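Local atomic coordinates of photosystem II extrinsic protein V (Arthrospira maxima, PDB entry 1F1C), a protein that belongs to the extrinsic lumenal subunits of photosystem II, carries one covalently bound heme c and probably helps stabilise the oxygen-evolving complex. Residues A[28-33]-A[111-116]; A[71-76]-A[88-93]; A[1-6]-A[16-21]. All coordinates share one frame; numbering follows the deposited sequence.

Contact 1 of 3, residues A[28-33]-A[111-116]; sequences QQVFNA and YNVAGY
The crossing of the N-terminal and C-terminal helices of the cytochrome c fold brings Q28, V30 and F31 against V113 and Y116. The segment axes come within 8.4 Å and cross at -87°. The Y116 ring meets two residues of helix 21-34, Q28 and F31. Q28 CA lies over the centre of one ring face, a CH-pi contact 3.7 Å from the centroid. Q28 CG is anti to the backbone N (chi1 -175°), and the extended chain runs on past the ring, with CG 3.6 Å from Y116 CE1. Y116 CE2 lies over one face of the F31 ring, 3.6 Å from F31 CG. The two rings meet obliquely, their planes 54° apart. This near-perpendicular helix crossing is a hallmark of the fold, and here it backs the heme pocket: V113 touches the heme and F31 packs close to C35 and H39. V113 divides its branches. CG1 comes at the edge of the F31 ring, 3.9 Å from F31 CD2, while CG2 presses on V30 CG1 at 3.4 Å. An alanine in place of Y116 would probably open a gap beside F31 and leave the Q28 backbone without its ring face.

Contact 2 of 3, residues A[71-76]-A[88-93]; sequences VDYIKN and ELHPSL. With HEC (heme c), chain C.
The backbones come closest where the end of helix 67-75 meets an irregular loop, with I74 CA 5.1 Å from S92 CA. This is the distal side of a bis-histidine c-type heme site. H90 binds the heme iron through NE2 at 2.2 Å, and H39 is the other axial ligand. The H90 ring stands with its NE2 edge to the porphyrin. On one face it meets Y73, whose ring edge points at it in an edge-to-face pair with planes at 88°. The nearest atoms are Y73 CE2 and H90 CE1, 3.7 Å apart. P91 CD lies over the opposite face of the imidazole, offset toward the rim. The ring is also held at ND1, which donates to P91 O at 2.8 Å with the acceptor near the ring plane. Bond and iron together fix the rotation of the imidazole, and the ND1 bond would probably make the ring a somewhat stronger donor to iron. Y73 CG is anti to the backbone N (chi1 -171°), and one face of the phenol packs on the pyrrole carbons, with Y73 CE2 3.4 Å from heme C2A. I74 CD1 touches the methyl CMB, and P91 CG touches CMC. At the outer end K75 CG comes only loosely near L93 CD1, while K75 NZ is paired with E107 in a salt bridge. On the loop side, E88 hydrogen-bonds to T46 and N47 of the second subunit. The helix end packs on the loop through I74 O, which receives a CA-H...O contact from S92 CA at 3.2 Å and lies 3.1 Å from S92 CB.

Contact 3 of 3, residues A[1-6]-A[16-21]; sequences LTEELR and TAVLSL
The R6 guanidinium meets the 16-21 segment at its edge, where S20 CA and L21 N lie near its plane. T2 C and E3 N, from its own segment, are also at the edge. L19 O approaches it obliquely, 3.0 Å from R6 NH2. R6 CG is anti to its own carbonyl carbon (chi1 -67°), and the chain bends at chi3 (57°), which turns NE back from a fully extended course. The aliphatic part of R6 also rests on this carbonyl, with CB 3.5 Å from L19 O. The backbone of the same residue provides a backbone hydrogen bond between the segments. L19 N donates to R6 O at 3.0 Å, arriving almost in line with the carbonyl at a C=O...N angle of 164°. V18 CA adds a CA-H...O contact to the same oxygen at 3.3 Å, so R6 O is approached by two neighbouring groups of the second segment. This bond lies next to the end of the two-stranded antiparallel hairpin of 7-9 and 16-18, in step with the A17 to F8 backbone pairing. The N-terminal turn thus packs on the chain leading into helix 21-34, whose N-cap is S20. V18 CG1 lies 3.8 Å from E3 O. E3 O is itself hydrogen-bonded to T7 OG1. At the far end L1 and L21 meet through methyl groups, the two side chains crossing at a slant. L1 CD2 and L21 CD1 are 3.4 Å apart, a close methyl contact. L1 also touches V123 of helix 107-124, and L19 packs on Y111 of the same helix.

Overall arrangement
Contacts 1 and 2 are buried; contact 2 lines the heme pocket and contact 1 reaches it through V113. Contact 3 lies on the surface, away from it. Helix 107-124 links all three. It supplies one side of contact 1, its Y111 and A114 touch V71 of contact 2, and its Y111 and G115 touch L19 of contact 3. Contacts 2 and 3 do not touch and lie on opposite sides of the chain's centre. Their chemistry follows their place. Contact 1 is aromatic and aliphatic packing between helices. Contact 2 adds a metal ligand and a tyrosine on the heme, and reaches the second subunit. Contact 3 joins a backbone bond, an arginine side chain packed on backbone atoms and a leucine pair.

Contact 1 of 3, residues A[28-33]-A[111-116]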
loop_
_atom_site.group_PDB
_atom_site.type_symbol
_atom_site.label_atom_id
_atom_site.label_comp_id
_atom_site.label_asym_id
_atom_site.label_seq_id
_atom_site.Cartn_x
_atom_site.Cartn_y
_atom_site.Cartn_z
ATOM N N GLN A 28 14.790 14.539 -8.696
ATOM C CA GLN A 28 13.483 14.969 -9.169
ATOM C C GLN A 28 12.916 13.928 -10.125
ATOM O O GLN A 28 11.770 13.506 -9.986
ATOM C CB GLN A 28 13.600 16.322 -9.881
ATOM C CG GLN A 28 12.263 16.917 -10.301
ATOM C CD GLN A 28 12.412 18.250 -11.008
ATOM O OE1 GLN A 28 13.184 18.372 -11.956
ATOM N NE2 GLN A 28 11.672 19.254 -10.554
ATOM N N GLN A 29 13.727 13.520 -11.095
ATOM C CA GLN A 29 13.314 12.522 -12.072
ATOM C C GLN A 29 12.819 11.272 -11.384
ATOM O O GLN A 29 11.697 10.829 -11.621
ATOM C CB GLN A 29 14.478 12.145 -12.987
ATOM C CG GLN A 29 14.796 13.178 -14.041
ATOM C CD GLN A 29 16.177 12.985 -14.625
ATOM O OE1 GLN A 29 16.569 11.864 -14.975
ATOM N NE2 GLN A 29 16.930 14.080 -14.739
ATOM N N VAL A 30 13.660 10.690 -10.534
ATOM C CA VAL A 30 13.253 9.479 -9.844
ATOM C C VAL A 30 11.961 9.766 -9.102
ATOM O O VAL A 30 11.016 8.969 -9.133
ATOM C CB VAL A 30 14.328 8.994 -8.841
ATOM C CG1 VAL A 30 13.817 7.791 -8.071
ATOM C CG2 VAL A 30 15.592 8.609 -9.587
ATOM N N PHE A 31 11.906 10.922 -8.455
ATOM C CA PHE A 31 10.717 11.273 -7.707
ATOM C C PHE A 31 9.493 11.354 -8.608
ATOM O O PHE A 31 8.478 10.715 -8.340
ATOM C CB PHE A 31 10.920 12.597 -6.969
ATOM C CG PHE A 31 9.776 12.965 -6.060
ATOM C CD1 PHE A 31 8.655 13.624 -6.562
ATOM C CD2 PHE A 31 9.807 12.621 -4.708
ATOM C CE1 PHE A 31 7.573 13.939 -5.728
ATOM C CE2 PHE A 31 8.737 12.929 -3.868
ATOM C CZ PHE A 31 7.617 13.588 -4.378
ATOM N N ASN A 32 9.588 12.130 -9.684
ATOM C CA ASN A 32 8.460 12.281 -10.593
ATOM C C ASN A 32 8.034 10.969 -11.217
ATOM O O ASN A 32 6.889 10.819 -11.645
ATOM C CB ASN A 32 8.779 13.288 -11.698
ATOM C CG ASN A 32 8.814 14.711 -11.186
ATOM O OD1 ASN A 32 8.192 15.034 -10.169
ATOM N ND2 ASN A 32 9.523 15.577 -11.894
ATOM N N ALA A 33 8.952 10.014 -11.261
ATOM C CA ALA A 33 8.644 8.726 -11.852
ATOM C C ALA A 33 8.073 7.727 -10.854
ATOM O O ALA A 33 7.132 6.995 -11.174
ATOM C CB ALA A 33 9.887 8.151 -12.498
ATOM N N TYR A 111 19.681 8.651 -2.603
ATOM C CA TYR A 111 20.392 9.794 -2.048
ATOM C C TYR A 111 19.910 11.091 -2.725
ATOM O O TYR A 111 19.710 12.116 -2.064
ATOM C CB TYR A 111 21.891 9.585 -2.286
ATOM C CG TYR A 111 22.784 10.762 -1.949
ATOM C CD1 TYR A 111 23.278 10.942 -0.656
ATOM C CD2 TYR A 111 23.194 11.658 -2.947
ATOM C CE1 TYR A 111 24.177 11.985 -0.366
ATOM C CE2 TYR A 111 24.081 12.698 -2.669
ATOM C CZ TYR A 111 24.572 12.851 -1.381
ATOM O OH TYR A 111 25.490 13.842 -1.126
ATOM N N ASN A 112 19.725 11.025 -4.045
ATOM C CA ASN A 112 19.282 12.168 -4.852
ATOM C C ASN A 112 17.817 12.541 -4.563
ATOM O O ASN A 112 17.474 13.725 -4.397
ATOM C CB ASN A 112 19.439 11.842 -6.348
ATOM C CG ASN A 112 20.889 11.536 -6.748
ATOM O OD1 ASN A 112 21.130 10.837 -7.727
ATOM N ND2 ASN A 112 21.846 12.070 -6.003
ATOM N N VAL A 113 16.952 11.531 -4.511
ATOM C CA VAL A 113 15.546 11.783 -4.245
ATOM C C VAL A 113 15.432 12.422 -2.864
ATOM O O VAL A 113 14.627 13.336 -2.663
ATOM C CB VAL A 113 14.710 10.476 -4.284
ATOM C CG1 VAL A 113 13.225 10.801 -4.147
ATOM C CG2 VAL A 113 14.958 9.743 -5.579
ATOM N N ALA A 114 16.248 11.948 -1.924
ATOM C CA ALA A 114 16.246 12.478 -0.563
ATOM C C ALA A 114 16.621 13.961 -0.564
ATOM O O ALA A 114 16.020 14.771 0.145
ATOM C CB ALA A 114 17.224 11.681 0.306
ATOM N N GLY A 115 17.626 14.311 -1.363
ATOM C CA GLY A 115 18.040 15.693 -1.446
ATOM C C GLY A 115 16.943 16.517 -2.091
ATOM O O GLY A 115 16.667 17.644 -1.670
ATOM N N TYR A 116 16.319 15.958 -3.124
ATOM C CA TYR A 116 15.239 16.647 -3.827
ATOM C C TYR A 116 14.094 16.959 -2.865
ATOM O O TYR A 116 13.663 18.110 -2.746
ATOM C CB TYR A 116 14.707 15.780 -4.980
ATOM C CG TYR A 116 13.473 16.355 -5.629
ATOM C CD1 TYR A 116 13.537 17.533 -6.368
ATOM C CD2 TYR A 116 12.229 15.745 -5.467
ATOM C CE1 TYR A 116 12.395 18.094 -6.928
ATOM C CE2 TYR A 116 11.084 16.294 -6.025
ATOM C CZ TYR A 116 11.174 17.469 -6.752
ATOM O OH TYR A 116 10.040 18.026 -7.298
#

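Contact 2 of 3, residues A[71-76]-A[88-93]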
loop_
_atom_site.group_PDB
_atom_site.type_symbol
_atom_site.label_atom_id
_atom_site.label_comp_id
_atom_site.label_asym_id
_atom_site.label_seq_id
_atom_site.Cartn_x
_atom_site.Cartn_y
_atom_site.Cartn_z
ATOM N N VAL A 71 16.595 8.032 2.929
ATOM C CA VAL A 71 17.091 6.898 2.167
ATOM C C VAL A 71 16.632 5.594 2.816
ATOM O O VAL A 71 16.190 4.674 2.121
ATOM C CB VAL A 71 18.624 6.930 2.074
ATOM C CG1 VAL A 71 19.136 5.649 1.420
ATOM C CG2 VAL A 71 19.054 8.138 1.265
ATOM N N ASP A 72 16.714 5.529 4.146
ATOM C CA ASP A 72 16.295 4.347 4.903
ATOM C C ASP A 72 14.831 4.069 4.646
ATOM O O ASP A 72 14.420 2.921 4.435
ATOM C CB ASP A 72 16.485 4.573 6.407
ATOM C CG ASP A 72 15.951 3.416 7.251
ATOM O OD1 ASP A 72 15.205 3.679 8.219
ATOM O OD2 ASP A 72 16.281 2.244 6.960
ATOM N N TYR A 73 14.041 5.136 4.683
ATOM C CA TYR A 73 12.610 5.031 4.473
ATOM C C TYR A 73 12.255 4.325 3.170
ATOM O O TYR A 73 11.391 3.448 3.154
ATOM C CB TYR A 73 11.957 6.415 4.480
ATOM C CG TYR A 73 10.460 6.305 4.483
ATOM C CD1 TYR A 73 9.753 6.164 5.683
ATOM C CD2 TYR A 73 9.753 6.227 3.285
ATOM C CE1 TYR A 73 8.373 5.944 5.682
ATOM C CE2 TYR A 73 8.383 5.996 3.273
ATOM C CZ TYR A 73 7.698 5.858 4.472
ATOM O OH TYR A 73 6.339 5.647 4.453
ATOM N N ILE A 74 12.908 4.711 2.075
ATOM C CA ILE A 74 12.623 4.096 0.785
ATOM C C ILE A 74 13.086 2.652 0.769
ATOM O O ILE A 74 12.445 1.793 0.164
ATOM C CB ILE A 74 13.293 4.855 -0.362
ATOM C CG1 ILE A 74 12.804 6.301 -0.357
ATOM C CG2 ILE A 74 12.968 4.176 -1.690
ATOM C CD1 ILE A 74 13.637 7.244 -1.218
ATOM N N LYS A 75 14.199 2.386 1.437
ATOM C CA LYS A 75 14.718 1.028 1.514
ATOM C C LYS A 75 13.833 0.180 2.437
ATOM O O LYS A 75 13.650 -1.019 2.211
ATOM C CB LYS A 75 16.147 1.038 2.061
ATOM C CG LYS A 75 17.170 1.656 1.120
ATOM C CD LYS A 75 18.481 1.976 1.826
ATOM C CE LYS A 75 19.151 0.744 2.401
ATOM N NZ LYS A 75 19.538 -0.221 1.338
ATOM N N ASN A 76 13.271 0.813 3.463
ATOM C CA ASN A 76 12.456 0.090 4.427
ATOM C C ASN A 76 11.303 0.933 4.965
ATOM O O ASN A 76 11.321 1.376 6.116
ATOM C CB ASN A 76 13.344 -0.360 5.585
ATOM C CG ASN A 76 12.678 -1.391 6.461
ATOM O OD1 ASN A 76 13.083 -1.594 7.603
ATOM N ND2 ASN A 76 11.659 -2.061 5.930
ATOM N N GLU A 88 5.496 -3.911 1.876
ATOM C CA GLU A 88 4.637 -4.774 1.072
ATOM C C GLU A 88 3.631 -3.956 0.243
ATOM O O GLU A 88 3.152 -4.403 -0.807
ATOM C CB GLU A 88 3.836 -5.689 1.989
ATOM C CG GLU A 88 2.918 -4.888 2.907
ATOM C CD GLU A 88 1.960 -5.749 3.704
ATOM O OE1 GLU A 88 1.110 -5.169 4.416
ATOM O OE2 GLU A 88 2.055 -6.992 3.618
ATOM N N LEU A 89 3.301 -2.764 0.734
ATOM C CA LEU A 89 2.322 -1.906 0.084
ATOM C C LEU A 89 2.846 -0.558 -0.324
ATOM O O LEU A 89 2.187 0.153 -1.084
ATOM C CB LEU A 89 1.119 -1.711 1.003
ATOM C CG LEU A 89 0.149 -2.887 1.018
ATOM C CD1 LEU A 89 -0.858 -2.712 2.137
ATOM C CD2 LEU A 89 -0.541 -2.979 -0.348
ATOM N N HIS A 90 4.012 -0.186 0.195
ATOM C CA HIS A 90 4.606 1.100 -0.166
ATOM C C HIS A 90 5.854 0.867 -0.998
ATOM O O HIS A 90 6.617 -0.059 -0.734
ATOM C CB HIS A 90 4.972 1.921 1.080
ATOM C CG HIS A 90 5.508 3.292 0.768
ATOM N ND1 HIS A 90 6.774 3.504 0.262
ATOM C CD2 HIS A 90 4.950 4.520 0.895
ATOM C CE1 HIS A 90 6.970 4.803 0.094
ATOM N NE2 HIS A 90 5.878 5.450 0.468
ATOM N N PRO A 91 6.063 1.700 -2.029
ATOM C CA PRO A 91 7.237 1.559 -2.889
ATOM C C PRO A 91 8.530 1.429 -2.085
ATOM O O PRO A 91 8.774 2.183 -1.143
ATOM C CB PRO A 91 7.186 2.825 -3.735
ATOM C CG PRO A 91 5.713 2.994 -3.944
ATOM C CD PRO A 91 5.168 2.755 -2.539
ATOM N N SER A 92 9.341 0.448 -2.468
ATOM C CA SER A 92 10.616 0.149 -1.823
ATOM C C SER A 92 11.332 -0.831 -2.741
ATOM O O SER A 92 10.773 -1.252 -3.752
ATOM C CB SER A 92 10.400 -0.513 -0.459
ATOM O OG SER A 92 9.858 -1.819 -0.608
ATOM N N LEU A 93 12.555 -1.205 -2.382
ATOM C CA LEU A 93 13.335 -2.131 -3.195
ATOM C C LEU A 93 12.871 -3.573 -3.045
ATOM O O LEU A 93 13.156 -4.410 -3.893
ATOM C CB LEU A 93 14.825 -2.005 -2.856
ATOM C CG LEU A 93 15.422 -0.668 -3.315
ATOM C CD1 LEU A 93 16.804 -0.462 -2.726
ATOM C CD2 LEU A 93 15.465 -0.640 -4.836
HETATM FE FE HEC C . 5.266 7.483 -0.072
HETATM C CHA HEC C . 4.691 8.074 3.223
HETATM C CHB HEC C . 8.434 8.941 0.257
HETATM C CHC HEC C . 6.047 6.752 -3.305
HETATM C CHD HEC C . 2.054 6.526 -0.517
HETATM N NA HEC C . 6.341 8.251 1.418
HETATM C C1A HEC C . 5.951 8.404 2.721
HETATM C C2A HEC C . 6.983 9.081 3.459
HETATM C C3A HEC C . 8.012 9.320 2.647
HETATM C C4A HEC C . 7.602 8.848 1.372
HETATM C CMA HEC C . 9.416 9.780 3.005
HETATM C CAA HEC C . 6.949 9.433 4.909
HETATM C CBA HEC C . 6.251 10.765 5.008
HETATM C CGA HEC C . 6.332 11.332 6.396
HETATM O O1A HEC C . 6.872 10.642 7.283
HETATM O O2A HEC C . 5.858 12.462 6.602
HETATM N NB HEC C . 6.870 7.751 -1.246
HETATM C C1B HEC C . 8.092 8.404 -0.959
HETATM C C2B HEC C . 9.010 8.314 -2.045
HETATM C C3B HEC C . 8.393 7.583 -2.995
HETATM C C4B HEC C . 7.054 7.295 -2.533
HETATM C CMB HEC C . 10.397 8.927 -2.150
HETATM C CAB HEC C . 8.978 7.159 -4.188
HETATM C CBB HEC C . 10.080 6.281 -4.203
HETATM N NC HEC C . 4.259 6.827 -1.578
HETATM C C1C HEC C . 4.725 6.596 -2.862
HETATM C C2C HEC C . 3.686 6.120 -3.712
HETATM C C3C HEC C . 2.567 5.987 -2.941
HETATM C C4C HEC C . 2.929 6.481 -1.610
HETATM C CMC HEC C . 3.780 5.879 -5.217
HETATM C CAC HEC C . 1.289 5.597 -3.419
HETATM C CBC HEC C . 1.076 4.327 -4.036
HETATM N ND HEC C . 3.719 7.273 1.114
HETATM C C1D HEC C . 2.463 6.818 0.783
HETATM C C2D HEC C . 1.608 6.775 1.919
HETATM C C3D HEC C . 2.347 7.207 2.961
HETATM C C4D HEC C . 3.651 7.546 2.460
HETATM C CMD HEC C . 0.084 6.517 1.912
HETATM C CAD HEC C . 1.923 7.247 4.433
HETATM C CBD HEC C . 2.193 5.926 5.152
HETATM C CGD HEC C . 1.850 5.979 6.638
HETATM O O1D HEC C . 2.525 6.698 7.397
HETATM O O2D HEC C . 0.891 5.299 7.053
#

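Contact 3 of 3, residues A[1-6]-A[16-21]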
loop_
_atom_site.group_PDB
_atom_site.type_symbol
_atom_site.label_atom_id
_atom_site.label_comp_id
_atom_site.label_asym_id
_atom_site.label_seq_id
_atom_site.Cartn_x
_atom_site.Cartn_y
_atom_site.Cartn_z
ATOM N N LEU A 1 20.793 28.759 -7.572
ATOM C CA LEU A 1 20.706 27.827 -6.410
ATOM C C LEU A 1 22.062 27.745 -5.705
ATOM O O LEU A 1 22.883 26.879 -6.013
ATOM C CB LEU A 1 20.278 26.436 -6.889
ATOM C CG LEU A 1 19.745 25.470 -5.827
ATOM C CD1 LEU A 1 18.524 26.070 -5.132
ATOM C CD2 LEU A 1 19.379 24.153 -6.488
ATOM N N THR A 2 22.284 28.657 -4.759
ATOM C CA THR A 2 23.535 28.714 -4.005
ATOM C C THR A 2 23.851 27.392 -3.317
ATOM O O THR A 2 22.973 26.546 -3.141
ATOM C CB THR A 2 23.495 29.809 -2.911
ATOM O OG1 THR A 2 22.635 29.393 -1.843
ATOM C CG2 THR A 2 22.976 31.117 -3.482
ATOM N N GLU A 3 25.109 27.228 -2.922
ATOM C CA GLU A 3 25.544 26.016 -2.245
ATOM C C GLU A 3 24.890 25.935 -0.871
ATOM O O GLU A 3 24.874 24.879 -0.237
ATOM C CB GLU A 3 27.065 26.013 -2.094
ATOM C CG GLU A 3 27.816 26.035 -3.411
ATOM C CD GLU A 3 29.303 25.801 -3.233
ATOM O OE1 GLU A 3 29.678 24.731 -2.708
ATOM O OE2 GLU A 3 30.098 26.687 -3.616
ATOM N N GLU A 4 24.345 27.061 -0.420
ATOM C CA GLU A 4 23.684 27.127 0.875
ATOM C C GLU A 4 22.362 26.356 0.861
ATOM O O GLU A 4 22.112 25.510 1.722
ATOM C CB GLU A 4 23.430 28.587 1.255
ATOM C CG GLU A 4 22.764 28.756 2.608
ATOM C CD GLU A 4 23.485 27.986 3.700
ATOM O OE1 GLU A 4 24.697 28.227 3.901
ATOM O OE2 GLU A 4 22.837 27.137 4.352
ATOM N N LEU A 5 21.516 26.650 -0.117
ATOM C CA LEU A 5 20.236 25.975 -0.220
ATOM C C LEU A 5 20.444 24.485 -0.429
ATOM O O LEU A 5 19.602 23.671 -0.041
ATOM C CB LEU A 5 19.429 26.544 -1.387
ATOM C CG LEU A 5 18.983 28.003 -1.267
ATOM C CD1 LEU A 5 18.344 28.428 -2.572
ATOM C CD2 LEU A 5 18.002 28.174 -0.106
ATOM N N ARG A 6 21.576 24.139 -1.032
ATOM C CA ARG A 6 21.908 22.754 -1.329
ATOM C C ARG A 6 22.660 22.050 -0.203
ATOM O O ARG A 6 23.277 21.012 -0.422
ATOM C CB ARG A 6 22.709 22.690 -2.631
ATOM C CG ARG A 6 21.888 23.103 -3.854
ATOM C CD ARG A 6 22.740 23.722 -4.949
ATOM N NE ARG A 6 23.815 22.840 -5.384
ATOM C CZ ARG A 6 25.107 23.159 -5.335
ATOM N NH1 ARG A 6 25.490 24.344 -4.869
ATOM N NH2 ARG A 6 26.018 22.291 -5.751
ATOM N N THR A 16 26.300 17.867 7.906
ATOM C CA THR A 16 25.778 18.499 6.706
ATOM C C THR A 16 26.465 17.957 5.462
ATOM O O THR A 16 27.594 17.478 5.517
ATOM C CB THR A 16 25.945 20.042 6.743
ATOM O OG1 THR A 16 27.312 20.370 7.007
ATOM C CG2 THR A 16 25.060 20.653 7.822
ATOM N N ALA A 17 25.757 18.022 4.344
ATOM C CA ALA A 17 26.268 17.565 3.062
ATOM C C ALA A 17 25.815 18.541 1.989
ATOM O O ALA A 17 24.687 19.029 2.004
ATOM C CB ALA A 17 25.742 16.179 2.750
ATOM N N VAL A 18 26.695 18.839 1.055
ATOM C CA VAL A 18 26.340 19.749 -0.008
ATOM C C VAL A 18 26.128 18.925 -1.263
ATOM O O VAL A 18 27.070 18.349 -1.793
ATOM C CB VAL A 18 27.449 20.783 -0.244
ATOM C CG1 VAL A 18 26.975 21.836 -1.240
ATOM C CG2 VAL A 18 27.841 21.432 1.082
ATOM N N LEU A 19 24.888 18.836 -1.721
ATOM C CA LEU A 19 24.615 18.074 -2.927
ATOM C C LEU A 19 24.797 18.942 -4.155
ATOM O O LEU A 19 24.599 20.152 -4.110
ATOM C CB LEU A 19 23.190 17.513 -2.914
ATOM C CG LEU A 19 22.997 16.203 -2.155
ATOM C CD1 LEU A 19 23.296 16.417 -0.676
ATOM C CD2 LEU A 19 21.569 15.708 -2.356
ATOM N N SER A 20 25.188 18.316 -5.254
ATOM C CA SER A 20 25.368 19.052 -6.493
ATOM C C SER A 20 23.978 19.252 -7.074
ATOM O O SER A 20 23.061 18.476 -6.798
ATOM C CB SER A 20 26.208 18.249 -7.486
ATOM O OG SER A 20 25.422 17.222 -8.075
ATOM N N LEU A 21 23.827 20.292 -7.876
ATOM C CA LEU A 21 22.555 20.571 -8.509
ATOM C C LEU A 21 22.208 19.404 -9.422
ATOM O O LEU A 21 21.048 19.011 -9.519
ATOM C CB LEU A 21 22.639 21.876 -9.312
ATOM C CG LEU A 21 21.385 22.249 -10.113
ATOM C CD1 LEU A 21 20.166 22.223 -9.194
ATOM C CD2 LEU A 21 21.560 23.617 -10.740
#